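Local coordinates for Rik1-associated factor 1 (Schizosaccharomyces pombe, PDB 4O9D), which serves in the Clr4 methyltransferase complex, which ubiquitylates and methylates histone H3 to establish heterochromatin, at residues 112-117 against 123-128; 144-149 against 154-159; 292-297 against 342-347. All coordinates share one frame; numbering follows the deposited sequence.

In the fold
The chain is the WD40 beta-propeller part of the protein, a ring of mostly antiparallel sheets. Contacts 1, 2 and 3 follow one another along the chain without overlapping. Contact 1 is the hairpin of strands 113-117 and 122-126, at the outer end of its sheet. Contact 2 is the hairpin of strands 144-148 and 153-158 in the next sheet. Their centres are about 10 Å apart, and Phe126 CD2 meets Leu156 CD1 at 3.5 Å. Contact 3, on the opposite side of the chain's centre from the other two, packs strand 292-297 on strand 341-344 of the following sheet. Its centre lies about 32 Å from that of contact 1 and about 27 Å from that of contact 2.

Contact 1 of 3, residues 112-117 against 123-128; sequences AVKVWD and CGIFNA
Val115 O takes two backbone bonds, from Cys123 N at 2.7 Å and from Gly124 N at 3.3 Å. Cys123 and Gly124 thus share one partner, a classic beta bulge. The first donor lies nearly along the C=O axis, and the second is tilted from the carbonyl plane. Beyond the bulge the hairpin is regular, with Val113 and Phe126 as a hydrogen-bonded pair. Packing is close on the buried face of Val113, Val115 and Phe126. Val115 CB lies against the backbone of Gly124, and CB of Val113 meets CB of Phe126 at 4.0 Å. With CG anti to the backbone N (chi1 -175°), the Phe126 ring leads away from strand 113-117 and meets Tyr154 edge-to-face in the next sheet. The other face is looser. There the exposed Ile125 runs alongside Lys114, and Ile125 CD1 lies 4.1 Å from Lys114 CE. Lys114 NZ continues to the carbonyl of Ser77. At the turn end, Cys123 SG rests on CB of Asp117 at 3.6 Å, while the Asp117 carboxylate bonds to Glu119 N and Asn121 ND2. The outer hairpin of this WD repeat is held mainly by its backbone, with its apolar face turned to the neighbouring blade.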
loop_
_atom_site.group_PDB
_atom_site.type_symbol
_atom_site.label_atom_id
_atom_site.label_comp_id
_atom_site.label_asym_id
_atom_site.label_seq_id
_atom_site.Cartn_x
_atom_site.Cartn_y
_atom_site.Cartn_z
ATOM N N ALA A 112 -13.863 8.510 -6.481
ATOM C CA ALA A 112 -13.974 7.849 -7.786
ATOM C C ALA A 112 -12.881 6.810 -8.016
ATOM O O ALA A 112 -11.762 6.990 -7.571
ATOM C CB ALA A 112 -13.964 8.904 -8.924
ATOM N N VAL A 113 -13.220 5.704 -8.682
ATOM C CA VAL A 113 -12.206 4.835 -9.232
ATOM C C VAL A 113 -12.067 5.146 -10.742
ATOM O O VAL A 113 -13.077 5.159 -11.458
ATOM C CB VAL A 113 -12.579 3.346 -9.048
ATOM C CG1 VAL A 113 -11.451 2.477 -9.535
ATOM C CG2 VAL A 113 -12.874 3.031 -7.575
ATOM N N LYS A 114 -10.848 5.392 -11.219
ATOM C CA LYS A 114 -10.613 5.652 -12.656
ATOM C C LYS A 114 -9.701 4.610 -13.293
ATOM O O LYS A 114 -8.883 3.953 -12.618
ATOM C CB LYS A 114 -10.066 7.068 -12.893
ATOM C CG LYS A 114 -11.091 8.163 -12.529
ATOM C CD LYS A 114 -10.542 9.598 -12.588
ATOM C CE LYS A 114 -11.627 10.648 -12.268
ATOM N NZ LYS A 114 -11.160 12.051 -12.498
ATOM N N VAL A 115 -9.858 4.467 -14.604
ATOM C CA VAL A 115 -9.113 3.490 -15.387
ATOM C C VAL A 115 -8.415 4.237 -16.537
ATOM O O VAL A 115 -9.098 4.877 -17.346
ATOM C CB VAL A 115 -10.077 2.431 -15.991
ATOM C CG1 VAL A 115 -9.300 1.432 -16.827
ATOM C CG2 VAL A 115 -10.862 1.734 -14.894
ATOM N N TRP A 116 -7.084 4.150 -16.616
ATOM C CA TRP A 116 -6.310 4.897 -17.610
ATOM C C TRP A 116 -5.545 3.953 -18.551
ATOM O O TRP A 116 -5.039 2.921 -18.123
ATOM C CB TRP A 116 -5.280 5.821 -16.928
ATOM C CG TRP A 116 -5.776 6.606 -15.751
ATOM C CD1 TRP A 116 -5.813 6.187 -14.444
ATOM C CD2 TRP A 116 -6.269 7.958 -15.749
ATOM N NE1 TRP A 116 -6.315 7.188 -13.636
ATOM C CE2 TRP A 116 -6.610 8.279 -14.415
ATOM C CE3 TRP A 116 -6.477 8.921 -16.749
ATOM C CZ2 TRP A 116 -7.146 9.513 -14.060
ATOM C CZ3 TRP A 116 -6.995 10.143 -16.393
ATOM C CH2 TRP A 116 -7.336 10.429 -15.065
ATOM N N ASP A 117 -5.416 4.312 -19.827
ATOM C CA ASP A 117 -4.581 3.503 -20.708
ATOM C C ASP A 117 -3.139 4.020 -20.629
ATOM O O ASP A 117 -2.863 5.029 -19.968
ATOM C CB ASP A 117 -5.121 3.451 -22.155
ATOM C CG ASP A 117 -5.025 4.792 -22.890
ATOM O OD1 ASP A 117 -4.154 5.628 -22.563
ATOM O OD2 ASP A 117 -5.833 5.004 -23.826
ATOM N N CYS A 123 -10.186 5.717 -19.668
ATOM C CA CYS A 123 -11.000 4.684 -20.339
ATOM C C CYS A 123 -12.239 4.233 -19.547
ATOM O O CYS A 123 -13.206 3.729 -20.108
ATOM C CB CYS A 123 -10.128 3.453 -20.620
ATOM S SG CYS A 123 -8.685 3.808 -21.695
ATOM N N GLY A 124 -12.213 4.395 -18.236
ATOM C CA GLY A 124 -13.304 3.904 -17.415
ATOM C C GLY A 124 -13.432 4.682 -16.127
ATOM O O GLY A 124 -12.462 5.292 -15.645
ATOM N N ILE A 125 -14.621 4.654 -15.543
ATOM C CA ILE A 125 -14.828 5.374 -14.300
ATOM C C ILE A 125 -15.924 4.739 -13.487
ATOM O O ILE A 125 -16.937 4.308 -14.037
ATOM C CB ILE A 125 -15.131 6.865 -14.559
ATOM C CG1 ILE A 125 -15.270 7.609 -13.229
ATOM C CG2 ILE A 125 -16.394 7.023 -15.431
ATOM C CD1 ILE A 125 -15.254 9.103 -13.346
ATOM N N PHE A 126 -15.725 4.667 -12.176
ATOM C CA PHE A 126 -16.762 4.147 -11.272
ATOM C C PHE A 126 -17.141 5.252 -10.280
ATOM O O PHE A 126 -16.314 5.665 -9.464
ATOM C CB PHE A 126 -16.250 2.883 -10.566
ATOM C CG PHE A 126 -17.266 2.190 -9.703
ATOM C CD1 PHE A 126 -18.460 1.704 -10.236
ATOM C CD2 PHE A 126 -17.002 1.973 -8.346
ATOM C CE1 PHE A 126 -19.380 1.034 -9.437
ATOM C CE2 PHE A 126 -17.915 1.308 -7.539
ATOM C CZ PHE A 126 -19.118 0.840 -8.088
ATOM N N ASN A 127 -18.381 5.743 -10.391
ATOM C CA ASN A 127 -18.850 6.913 -9.644
ATOM C C ASN A 127 -19.798 6.613 -8.469
ATOM O O ASN A 127 -20.144 7.515 -7.703
ATOM C CB ASN A 127 -19.579 7.882 -10.593
ATOM C CG ASN A 127 -18.629 8.727 -11.403
ATOM O OD1 ASN A 127 -17.589 9.166 -10.903
ATOM N ND2 ASN A 127 -18.970 8.955 -12.668
ATOM N N ALA A 128 -20.212 5.365 -8.317
ATOM C CA ALA A 128 -21.141 5.014 -7.240
ATOM C C ALA A 128 -20.652 5.367 -5.822
ATOM O O ALA A 128 -21.451 5.762 -4.976
ATOM C CB ALA A 128 -21.508 3.541 -7.320
#

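Contact 2 of 3, residues 144-149 against 154-159; sequences LAVACK and YLLSTD
Strands 144-148 and 154-158 run antiparallel at 147°, their axes 4.6 Å apart at the closest point, with Leu144-Leu156 and Val146-Tyr154 as hydrogen-bonded pairs and Ala145-Leu155 between them as a non-hydrogen-bonded pair. The straightest of the four bonds runs from Leu144 N to Leu156 O, at 2.9 Å with an angle of 169° at the hydrogen, and Leu156 N returns a bond to Leu144 O.

The side chains divide between the two faces of the sheet. On one face Val146 is central. Its CB meets CB of Tyr154 at 4.0 Å, and its CG2 touches CD1 of Leu156 at 3.9 Å, with the two side chains crossing at a slant. CG2 comes from beside the backbone N of Val146, where it also lies near Tyr154 O. The Tyr154 ring extends toward the end of the first strand. CB of Cys148 approaches the ring edge at CE2, 3.7 Å away and near the ring plane.

These are the two middle strands of a four-stranded propeller blade, flanked by strands 133-138 and 165-171. The face with Val146, Tyr154 and Leu156 packs on the preceding blade, where Val113 and Phe126 lie.

The opposite face carries a smaller contact. With CG of Leu155 anti to the carbonyl carbon (chi1 -66°), CD1 continues the chain away from Ala145, and the other branch, CD2, turns to Ala145 CB at 3.7 Å. Phe188 of the next blade touches both residues. Tyr154 OH passes beyond the paired strands to bond with Asn150 ND2 in the turn.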
loop_
_atom_site.group_PDB
_atom_site.type_symbol
_atom_site.label_atom_id
_atom_site.label_comp_id
_atom_site.label_asym_id
_atom_site.label_seq_id
_atom_site.Cartn_x
_atom_site.Cartn_y
_atom_site.Cartn_z
ATOM N N LEU A 144 -11.133 -6.116 -9.749
ATOM C CA LEU A 144 -10.649 -5.025 -8.899
ATOM C C LEU A 144 -11.502 -4.853 -7.623
ATOM O O LEU A 144 -12.717 -4.649 -7.711
ATOM C CB LEU A 144 -10.615 -3.734 -9.706
ATOM C CG LEU A 144 -10.103 -2.485 -8.986
ATOM C CD1 LEU A 144 -8.642 -2.602 -8.734
ATOM C CD2 LEU A 144 -10.412 -1.225 -9.807
ATOM N N ALA A 145 -10.884 -4.972 -6.445
ATOM C CA ALA A 145 -11.620 -4.750 -5.205
ATOM C C ALA A 145 -11.360 -3.347 -4.705
ATOM O O ALA A 145 -10.237 -2.826 -4.796
ATOM C CB ALA A 145 -11.276 -5.809 -4.144
ATOM N N VAL A 146 -12.410 -2.718 -4.202
ATOM C CA VAL A 146 -12.352 -1.338 -3.816
ATOM C C VAL A 146 -12.803 -1.204 -2.365
ATOM O O VAL A 146 -13.864 -1.711 -2.018
ATOM C CB VAL A 146 -13.276 -0.533 -4.700
ATOM C CG1 VAL A 146 -13.133 0.934 -4.408
ATOM C CG2 VAL A 146 -12.942 -0.838 -6.169
ATOM N N ALA A 147 -12.012 -0.529 -1.523
ATOM C CA ALA A 147 -12.442 -0.267 -0.152
ATOM C C ALA A 147 -12.765 1.214 0.013
ATOM O O ALA A 147 -11.926 2.083 -0.219
ATOM C CB ALA A 147 -11.384 -0.739 0.876
ATOM N N CYS A 148 -13.996 1.496 0.433
ATOM C CA CYS A 148 -14.491 2.869 0.464
ATOM C C CYS A 148 -14.761 3.337 1.893
ATOM O O CYS A 148 -15.176 2.555 2.756
ATOM C CB CYS A 148 -15.767 2.982 -0.391
ATOM S SG CYS A 148 -16.509 4.636 -0.363
ATOM N N LYS A 149 -14.537 4.627 2.117
ATOM C CA LYS A 149 -14.755 5.252 3.406
ATOM C C LYS A 149 -16.210 5.132 3.862
ATOM O O LYS A 149 -16.481 5.154 5.067
ATOM C CB LYS A 149 -14.329 6.724 3.336
ATOM C CG LYS A 149 -14.185 7.426 4.687
ATOM C CD LYS A 149 -13.508 8.792 4.551
ATOM C CE LYS A 149 -13.461 9.525 5.885
ATOM N NZ LYS A 149 -12.597 10.751 5.837
ATOM N N TYR A 154 -16.348 -2.674 -2.986
ATOM C CA TYR A 154 -16.916 -2.941 -4.309
ATOM C C TYR A 154 -15.979 -3.895 -5.076
ATOM O O TYR A 154 -14.751 -3.895 -4.851
ATOM C CB TYR A 154 -17.078 -1.634 -5.067
ATOM C CG TYR A 154 -17.880 -0.577 -4.342
ATOM C CD1 TYR A 154 -19.269 -0.517 -4.470
ATOM C CD2 TYR A 154 -17.257 0.377 -3.554
ATOM C CE1 TYR A 154 -20.016 0.456 -3.808
ATOM C CE2 TYR A 154 -17.982 1.354 -2.900
ATOM C CZ TYR A 154 -19.379 1.385 -3.037
ATOM O OH TYR A 154 -20.109 2.354 -2.395
ATOM N N LEU A 155 -16.566 -4.751 -5.914
ATOM C CA LEU A 155 -15.808 -5.561 -6.861
ATOM C C LEU A 155 -16.161 -5.081 -8.282
ATOM O O LEU A 155 -17.344 -5.048 -8.653
ATOM C CB LEU A 155 -16.141 -7.052 -6.718
ATOM C CG LEU A 155 -15.765 -7.789 -5.415
ATOM C CD1 LEU A 155 -16.288 -9.224 -5.501
ATOM C CD2 LEU A 155 -14.235 -7.751 -5.156
ATOM N N LEU A 156 -15.147 -4.743 -9.071
ATOM C CA LEU A 156 -15.364 -4.210 -10.416
ATOM C C LEU A 156 -14.648 -5.025 -11.478
ATOM O O LEU A 156 -13.491 -5.373 -11.299
ATOM C CB LEU A 156 -14.840 -2.777 -10.497
ATOM C CG LEU A 156 -15.417 -1.779 -9.504
ATOM C CD1 LEU A 156 -14.744 -0.412 -9.637
ATOM C CD2 LEU A 156 -16.915 -1.672 -9.704
ATOM N N SER A 157 -15.314 -5.337 -12.587
ATOM C CA SER A 157 -14.598 -5.945 -13.706
ATOM C C SER A 157 -14.485 -4.963 -14.862
ATOM O O SER A 157 -15.281 -4.022 -14.967
ATOM C CB SER A 157 -15.241 -7.258 -14.157
ATOM O OG SER A 157 -16.383 -7.032 -14.945
ATOM N N THR A 158 -13.469 -5.152 -15.701
ATOM C CA THR A 158 -13.193 -4.201 -16.783
ATOM C C THR A 158 -12.960 -4.923 -18.101
ATOM O O THR A 158 -12.373 -5.999 -18.116
ATOM C CB THR A 158 -11.929 -3.316 -16.482
ATOM O OG1 THR A 158 -10.754 -4.144 -16.377
ATOM C CG2 THR A 158 -12.113 -2.535 -15.193
ATOM N N ASP A 159 -13.407 -4.328 -19.208
ATOM C CA ASP A 159 -13.107 -4.891 -20.521
ATOM C C ASP A 159 -11.606 -5.052 -20.736
ATOM O O ASP A 159 -10.843 -4.119 -20.523
ATOM C CB ASP A 159 -13.669 -4.017 -21.635
ATOM C CG ASP A 159 -13.621 -4.717 -22.991
ATOM O OD1 ASP A 159 -12.525 -4.781 -23.597
ATOM O OD2 ASP A 159 -14.675 -5.241 -23.424
#

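Contact 3 of 3, residues 292-297 against 342-347; sequences LVTSSG and AQWQPK
Trp344 presents the six-membered part of its indole to two side chains of strand 292-297. CG2 of Thr294 comes to the ring edge at CZ2, 4.0 Å away and near the ring plane. CD1 of Leu292 approaches CH2 obliquely at 4.3 Å. This is packing between consecutive blades of the WD40 propeller. Strand 292-297 belongs to WD repeat 2 and Trp344 to WD repeat 3.

The two strands belong to different sheets. Their axes are 9.1 Å apart at the closest point and run at 155° to each other. That spacing is too wide for backbone pairing, and side chains alone fill the interface. Leu292, Thr294 and Ser296, every second residue of the strand, all point toward the other blade. Ala342 and Trp344 project back to meet them.

The Thr294 and Trp344 side chains come from opposite sides and overlap alongside each other. OG1 of Thr294 lies between the backbone N and the carbonyl carbon (chi1 74°), which leaves the methyl CG2 facing the indole. The hydroxyl bonds to Thr285 OG1. Thr285 OG1 also bonds to Trp344 NE1. One hydroxyl therefore ties the buried indole to the same neighbouring blade that its carbon edge packs against. This second link should limit the freedom of the ring to turn.

On its own blade, Trp344 meets the ring of Phe351, with the planes at about 40°. Phe351 also touches Thr294 and Ala342 and so adds to the same interface. Farther along, the contact is smaller and involves a polar atom. Ser296 OG bonds to Thr302 OG1 of its own sheet and lies 3.6 Å from the methyl CB of Ala342.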
loop_
_atom_site.group_PDB
_atom_site.type_symbol
_atom_site.label_atom_id
_atom_site.label_comp_id
_atom_site.label_asym_id
_atom_site.label_seq_id
_atom_site.Cartn_x
_atom_site.Cartn_y
_atom_site.Cartn_z
ATOM N N LEU A 292 8.869 -14.993 10.689
ATOM C CA LEU A 292 8.931 -13.781 11.497
ATOM C C LEU A 292 7.772 -12.861 11.147
ATOM O O LEU A 292 7.309 -12.830 10.008
ATOM C CB LEU A 292 10.256 -13.035 11.315
ATOM C CG LEU A 292 11.539 -13.857 11.532
ATOM C CD1 LEU A 292 12.764 -13.001 11.265
ATOM C CD2 LEU A 292 11.612 -14.440 12.944
ATOM N N VAL A 293 7.368 -12.090 12.148
ATOM C CA VAL A 293 6.301 -11.132 12.050
ATOM C C VAL A 293 6.824 -9.796 12.562
ATOM O O VAL A 293 7.616 -9.754 13.515
ATOM C CB VAL A 293 5.125 -11.613 12.901
ATOM C CG1 VAL A 293 4.063 -10.532 12.992
ATOM C CG2 VAL A 293 4.604 -12.948 12.333
ATOM N N THR A 294 6.416 -8.702 11.910
ATOM C CA THR A 294 6.934 -7.376 12.258
ATOM C C THR A 294 5.804 -6.385 12.451
ATOM O O THR A 294 4.728 -6.551 11.903
ATOM C CB THR A 294 7.865 -6.825 11.142
ATOM O OG1 THR A 294 7.083 -6.409 10.003
ATOM C CG2 THR A 294 8.865 -7.874 10.723
ATOM N N SER A 295 6.078 -5.330 13.209
ATOM C CA SER A 295 5.119 -4.254 13.440
ATOM C C SER A 295 5.874 -2.918 13.470
ATOM O O SER A 295 6.669 -2.667 14.397
ATOM C CB SER A 295 4.420 -4.471 14.787
ATOM O OG SER A 295 3.612 -3.356 15.116
ATOM N N SER A 296 5.662 -2.078 12.460
ATOM C CA SER A 296 6.386 -0.808 12.376
ATOM C C SER A 296 5.440 0.327 12.704
ATOM O O SER A 296 4.322 0.419 12.159
ATOM C CB SER A 296 7.000 -0.569 10.987
ATOM O OG SER A 296 7.739 -1.677 10.506
ATOM N N GLY A 297 5.872 1.229 13.573
ATOM C CA GLY A 297 4.928 2.218 14.062
ATOM C C GLY A 297 5.325 3.655 13.905
ATOM O O GLY A 297 6.396 3.980 13.368
ATOM N N ALA A 342 8.199 -0.435 4.937
ATOM C CA ALA A 342 8.599 -1.675 5.584
ATOM C C ALA A 342 8.356 -2.845 4.637
ATOM O O ALA A 342 7.214 -3.226 4.419
ATOM C CB ALA A 342 7.825 -1.873 6.897
ATOM N N GLN A 343 9.431 -3.400 4.074
ATOM C CA GLN A 343 9.302 -4.458 3.067
ATOM C C GLN A 343 10.468 -5.412 3.120
ATOM O O GLN A 343 11.620 -5.005 3.350
ATOM C CB GLN A 343 9.249 -3.862 1.641
ATOM C CG GLN A 343 7.946 -3.150 1.289
ATOM C CD GLN A 343 7.775 -2.930 -0.213
ATOM O OE1 GLN A 343 8.693 -3.164 -1.003
ATOM N NE2 GLN A 343 6.583 -2.482 -0.611
ATOM N N TRP A 344 10.170 -6.673 2.854
ATOM C CA TRP A 344 11.197 -7.664 2.603
ATOM C C TRP A 344 11.649 -7.617 1.154
ATOM O O TRP A 344 10.845 -7.515 0.218
ATOM C CB TRP A 344 10.692 -9.055 2.974
ATOM C CG TRP A 344 10.367 -9.122 4.455
ATOM C CD1 TRP A 344 9.207 -8.721 5.059
ATOM C CD2 TRP A 344 11.224 -9.590 5.502
ATOM N NE1 TRP A 344 9.282 -8.932 6.424
ATOM C CE2 TRP A 344 10.515 -9.453 6.718
ATOM C CE3 TRP A 344 12.531 -10.106 5.533
ATOM C CZ2 TRP A 344 11.063 -9.817 7.938
ATOM C CZ3 TRP A 344 13.063 -10.485 6.748
ATOM C CH2 TRP A 344 12.345 -10.331 7.934
ATOM N N GLN A 345 12.966 -7.616 0.995
ATOM C CA GLN A 345 13.604 -7.720 -0.306
ATOM C C GLN A 345 12.958 -8.841 -1.110
ATOM O O GLN A 345 13.013 -10.002 -0.709
ATOM C CB GLN A 345 15.091 -8.041 -0.091
ATOM C CG GLN A 345 15.757 -8.739 -1.270
ATOM C CD GLN A 345 16.567 -7.781 -2.106
ATOM O OE1 GLN A 345 17.628 -7.321 -1.689
ATOM N NE2 GLN A 345 16.058 -7.452 -3.288
ATOM N N PRO A 346 12.352 -8.513 -2.257
ATOM C CA PRO A 346 11.777 -9.655 -2.962
ATOM C C PRO A 346 12.869 -10.650 -3.347
ATOM O O PRO A 346 13.987 -10.246 -3.689
ATOM C CB PRO A 346 11.111 -9.021 -4.188
ATOM C CG PRO A 346 10.886 -7.586 -3.792
ATOM C CD PRO A 346 12.109 -7.245 -2.956
ATOM N N LYS A 347 12.556 -11.936 -3.235
ATOM C CA LYS A 347 13.463 -12.988 -3.660
ATOM C C LYS A 347 14.651 -13.163 -2.694
ATOM O O LYS A 347 15.488 -14.030 -2.911
ATOM C CB LYS A 347 13.957 -12.697 -5.085
ATOM C CG LYS A 347 12.816 -12.506 -6.100
ATOM C CD LYS A 347 13.152 -11.470 -7.167
ATOM C CE LYS A 347 14.301 -11.932 -8.050
ATOM N NZ LYS A 347 14.061 -11.620 -9.496
#